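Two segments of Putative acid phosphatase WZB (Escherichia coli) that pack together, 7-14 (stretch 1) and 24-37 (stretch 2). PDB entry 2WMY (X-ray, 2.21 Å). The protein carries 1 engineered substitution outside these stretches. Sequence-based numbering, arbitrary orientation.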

# COMPACT_ATOMS: atom_id res chain seq x y z
N MET A 7 3.20 19.22 -5.51
CA MET A 7 4.15 18.37 -6.21
C MET A 7 3.65 16.93 -6.40
O MET A 7 3.38 16.51 -7.53
CB MET A 7 5.50 18.35 -5.49
CG MET A 7 6.65 17.96 -6.39
SD MET A 7 6.90 19.20 -7.69
CE MET A 7 7.88 18.28 -8.86
N PHE A 8 3.55 16.18 -5.31
CA PHE A 8 3.07 14.79 -5.36
C PHE A 8 1.55 14.72 -5.19
O PHE A 8 1.04 14.68 -4.07
CB PHE A 8 3.75 13.94 -4.29
CG PHE A 8 5.24 13.91 -4.40
CD1 PHE A 8 5.86 13.08 -5.31
CD2 PHE A 8 6.01 14.73 -3.59
CE1 PHE A 8 7.24 13.06 -5.41
CE2 PHE A 8 7.39 14.71 -3.69
CZ PHE A 8 8.00 13.87 -4.60
N ASP A 9 0.84 14.68 -6.31
CA ASP A 9 -0.62 14.74 -6.26
C ASP A 9 -1.24 13.36 -6.44
O ASP A 9 -2.39 13.14 -6.08
CB ASP A 9 -1.14 15.71 -7.33
CG ASP A 9 -2.51 16.27 -6.99
OD1 ASP A 9 -3.06 15.92 -5.91
OD2 ASP A 9 -3.05 17.05 -7.79
N SER A 10 -0.47 12.44 -7.02
CA SER A 10 -0.93 11.08 -7.25
C SER A 10 -0.08 10.09 -6.45
O SER A 10 1.15 10.19 -6.46
CB SER A 10 -0.86 10.74 -8.73
OG SER A 10 -1.38 11.79 -9.53
N ILE A 11 -0.73 9.14 -5.78
CA ILE A 11 -0.01 8.12 -5.02
C ILE A 11 -0.44 6.70 -5.38
O ILE A 11 -1.63 6.37 -5.37
CB ILE A 11 -0.17 8.32 -3.50
CG1 ILE A 11 0.21 9.74 -3.07
CG2 ILE A 11 0.67 7.30 -2.73
CD1 ILE A 11 0.03 9.97 -1.58
N LEU A 12 0.54 5.86 -5.70
CA LEU A 12 0.29 4.44 -5.94
C LEU A 12 0.87 3.62 -4.79
O LEU A 12 2.09 3.59 -4.59
CB LEU A 12 0.91 3.99 -7.28
CG LEU A 12 0.59 2.55 -7.72
CD1 LEU A 12 -0.91 2.35 -7.97
CD2 LEU A 12 1.38 2.18 -8.97
N VAL A 13 -0.01 2.96 -4.04
CA VAL A 13 0.41 2.10 -2.94
C VAL A 13 0.61 0.65 -3.41
O VAL A 13 -0.26 0.07 -4.05
CB VAL A 13 -0.61 2.13 -1.78
CG1 VAL A 13 -0.11 1.31 -0.60
CG2 VAL A 13 -0.87 3.57 -1.36
N ILE A 14 1.75 0.06 -3.10
CA ILE A 14 2.08 -1.23 -3.68
C ILE A 14 2.55 -2.29 -2.69
O ILE A 14 3.44 -2.05 -1.86
CB ILE A 14 3.17 -1.08 -4.76
CG1 ILE A 14 2.74 -0.02 -5.80
CG2 ILE A 14 3.46 -2.43 -5.41
CD1 ILE A 14 3.87 0.48 -6.66
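Stretch 2 24-37: IGERLLRRLLPSKK

Stretch 2 lies on stretch 1 in two ways: its helix packs an apolar side against the strand, and its tail pairs with the start of the strand through a parallel beta bridge. Together the two parts bury 444 Å², both sides summed.

Stretch 1 begins as loop and becomes a strand from Ser-10 to Ile-14. Stretch 2 is helical from Ile-24 to Leu-32, in a helix that begins earlier in the chain. The helix runs nearly antiparallel to the strand, with 149° between their N-to-C directions. The axes come within 8.3 Å.

Leu-33 is the first residue to leave helical phi/psi, at -129/74. A type I turn from Leu-33 to Lys-36 follows, with a weak hydrogen bond from Lys-36 N to Leu-33 O at 3.3 Å. The turn reverses the chain, so that Lys-37 runs parallel to stretch 1.

At the helix, Val-13 points toward stretch 2 and Leu-29 points toward stretch 1. Val-13 CG2 lies 3.9 Å from Leu-29 CD1. The same methyl, Val-13 CG2, is 4.1 Å from Glu-26 CA, so the valine also rests on the helix backbone. Gly-25 helps to make this approach possible. A CB there would point toward the strand and would lie 3.2 Å from Val-13 CG1, which is tight.

Ile-11 starts sideways, but the end of its side chain comes nearer to stretch 2. Its chi1 is m and its chi2 is t. Ile-11 CG2 is 4.4 Å from Leu-29 CD1, and Ile-11 CD1 is 4.5 Å from Leu-33 CD1. Ile-11 CD1 also lies 4.3 Å from Lys-36 CD, in the aliphatic part of the lysine. Between Ile-11 and Val-13, Leu-12 points away and makes no contact, as expected from strand alternation.

The bridge pairs Ser-10 with Lys-37, whose CA atoms are 4.9 Å apart. Lys-37 bonds to the residues before and after Ser-10, as a parallel bridge requires. Ile-11 N donates to Lys-37 O at 2.9 Å, with a nearly straight angle of 172°. The bond from Lys-37 N to Asp-9 O is weak, at 3.4 Å and 138°. Ser-10 and Lys-37 send their side chains to the same face of the sheet, and Ser-10 OG is 3.7 Å from Lys-37 CE.

Lys-36 lies beside Asp-9, with Asp-9 O 3.4 Å from Lys-36 CB. Their charged ends are near each other but form no salt bridge: Asp-9 OD1 is 4.5 Å from Lys-36 NZ.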

# COMPACT_ATOMS: atom_id res chain seq x y z
N ILE A 24 -5.23 -1.62 2.35
CA ILE A 24 -5.35 -0.97 3.64
C ILE A 24 -4.59 0.36 3.65
O ILE A 24 -5.11 1.38 4.11
CB ILE A 24 -4.87 -1.90 4.76
CG1 ILE A 24 -5.90 -3.02 4.97
CG2 ILE A 24 -4.64 -1.12 6.04
CD1 ILE A 24 -5.47 -4.09 5.97
N GLY A 25 -3.38 0.36 3.11
CA GLY A 25 -2.59 1.58 3.00
C GLY A 25 -3.30 2.61 2.14
O GLY A 25 -3.32 3.79 2.48
N GLU A 26 -3.88 2.17 1.03
CA GLU A 26 -4.62 3.05 0.14
C GLU A 26 -5.75 3.77 0.87
O GLU A 26 -5.88 4.99 0.78
CB GLU A 26 -5.19 2.27 -1.04
CG GLU A 26 -6.32 2.94 -1.79
CD GLU A 26 -7.03 1.97 -2.75
OE1 GLU A 26 -6.37 1.46 -3.68
OE2 GLU A 26 -8.24 1.72 -2.56
N ARG A 27 -6.56 3.00 1.59
CA ARG A 27 -7.76 3.55 2.23
C ARG A 27 -7.40 4.45 3.41
O ARG A 27 -8.07 5.46 3.66
CB ARG A 27 -8.72 2.42 2.66
CG ARG A 27 -9.23 1.56 1.52
CD ARG A 27 -10.06 2.35 0.52
NE ARG A 27 -10.27 1.61 -0.72
CZ ARG A 27 -11.41 1.02 -1.06
NH1 ARG A 27 -12.47 1.08 -0.26
NH2 ARG A 27 -11.50 0.36 -2.21
N LEU A 28 -6.35 4.10 4.14
CA LEU A 28 -5.86 4.95 5.22
C LEU A 28 -5.44 6.31 4.66
O LEU A 28 -5.83 7.36 5.18
CB LEU A 28 -4.71 4.27 5.97
CG LEU A 28 -5.08 3.07 6.86
CD1 LEU A 28 -3.83 2.30 7.31
CD2 LEU A 28 -5.91 3.52 8.07
N LEU A 29 -4.65 6.29 3.59
CA LEU A 29 -4.15 7.54 3.01
C LEU A 29 -5.28 8.40 2.43
O LEU A 29 -5.23 9.63 2.54
CB LEU A 29 -3.07 7.28 1.95
CG LEU A 29 -1.70 6.87 2.47
CD1 LEU A 29 -0.78 6.45 1.33
CD2 LEU A 29 -1.08 7.99 3.28
N ARG A 30 -6.28 7.77 1.83
CA ARG A 30 -7.41 8.52 1.26
C ARG A 30 -8.13 9.28 2.36
O ARG A 30 -8.51 10.43 2.20
CB ARG A 30 -8.40 7.60 0.55
CG ARG A 30 -7.94 7.05 -0.78
CD ARG A 30 -9.02 6.20 -1.40
NE ARG A 30 -8.61 5.63 -2.68
CZ ARG A 30 -9.37 4.81 -3.41
NH1 ARG A 30 -10.57 4.46 -2.98
NH2 ARG A 30 -8.92 4.34 -4.56
N ARG A 31 -8.32 8.58 3.47
CA ARG A 31 -8.90 9.13 4.69
C ARG A 31 -8.21 10.43 5.11
O ARG A 31 -8.85 11.39 5.52
CB ARG A 31 -8.69 8.10 5.79
CG ARG A 31 -9.79 7.92 6.80
CD ARG A 31 -9.26 6.99 7.89
NE ARG A 31 -10.30 6.23 8.57
CZ ARG A 31 -10.07 5.42 9.60
NH1 ARG A 31 -8.84 5.28 10.07
NH2 ARG A 31 -11.07 4.75 10.15
N LEU A 32 -6.88 10.43 5.01
CA LEU A 32 -6.06 11.54 5.51
C LEU A 32 -5.84 12.63 4.47
O LEU A 32 -5.69 13.81 4.81
CB LEU A 32 -4.71 11.01 6.00
CG LEU A 32 -4.74 10.11 7.24
CD1 LEU A 32 -3.46 9.30 7.34
CD2 LEU A 32 -4.97 10.94 8.50
N LEU A 33 -5.79 12.24 3.20
CA LEU A 33 -5.54 13.18 2.12
C LEU A 33 -6.62 13.02 1.05
O LEU A 33 -6.36 12.47 -0.03
CB LEU A 33 -4.14 12.94 1.54
CG LEU A 33 -3.03 12.73 2.57
CD1 LEU A 33 -1.84 12.02 1.95
CD2 LEU A 33 -2.59 14.05 3.20
N PRO A 34 -7.83 13.52 1.34
CA PRO A 34 -9.04 13.29 0.55
C PRO A 34 -8.98 13.86 -0.87
O PRO A 34 -9.75 13.43 -1.72
CB PRO A 34 -10.13 14.04 1.34
CG PRO A 34 -9.54 14.29 2.69
CD PRO A 34 -8.07 14.43 2.47
N SER A 35 -8.08 14.81 -1.12
CA SER A 35 -8.07 15.51 -2.39
C SER A 35 -7.14 14.88 -3.43
O SER A 35 -7.08 15.35 -4.56
CB SER A 35 -7.69 16.98 -2.19
OG SER A 35 -6.39 17.09 -1.65
N LYS A 36 -6.43 13.83 -3.04
CA LYS A 36 -5.45 13.21 -3.92
C LYS A 36 -5.99 11.95 -4.60
O LYS A 36 -6.85 11.26 -4.05
CB LYS A 36 -4.17 12.88 -3.16
CG LYS A 36 -3.52 14.07 -2.49
CD LYS A 36 -2.13 13.71 -1.99
CE LYS A 36 -1.57 14.80 -1.08
NZ LYS A 36 -1.69 16.16 -1.68
N LYS A 37 -5.46 11.65 -5.78
CA LYS A 37 -5.74 10.37 -6.44
C LYS A 37 -4.86 9.28 -5.83
O LYS A 37 -3.65 9.24 -6.05
CB LYS A 37 -5.49 10.46 -7.94
CG LYS A 37 -5.89 9.21 -8.71
CD LYS A 37 -5.62 9.34 -10.21
CE LYS A 37 -4.13 9.50 -10.50
NZ LYS A 37 -3.81 9.24 -11.93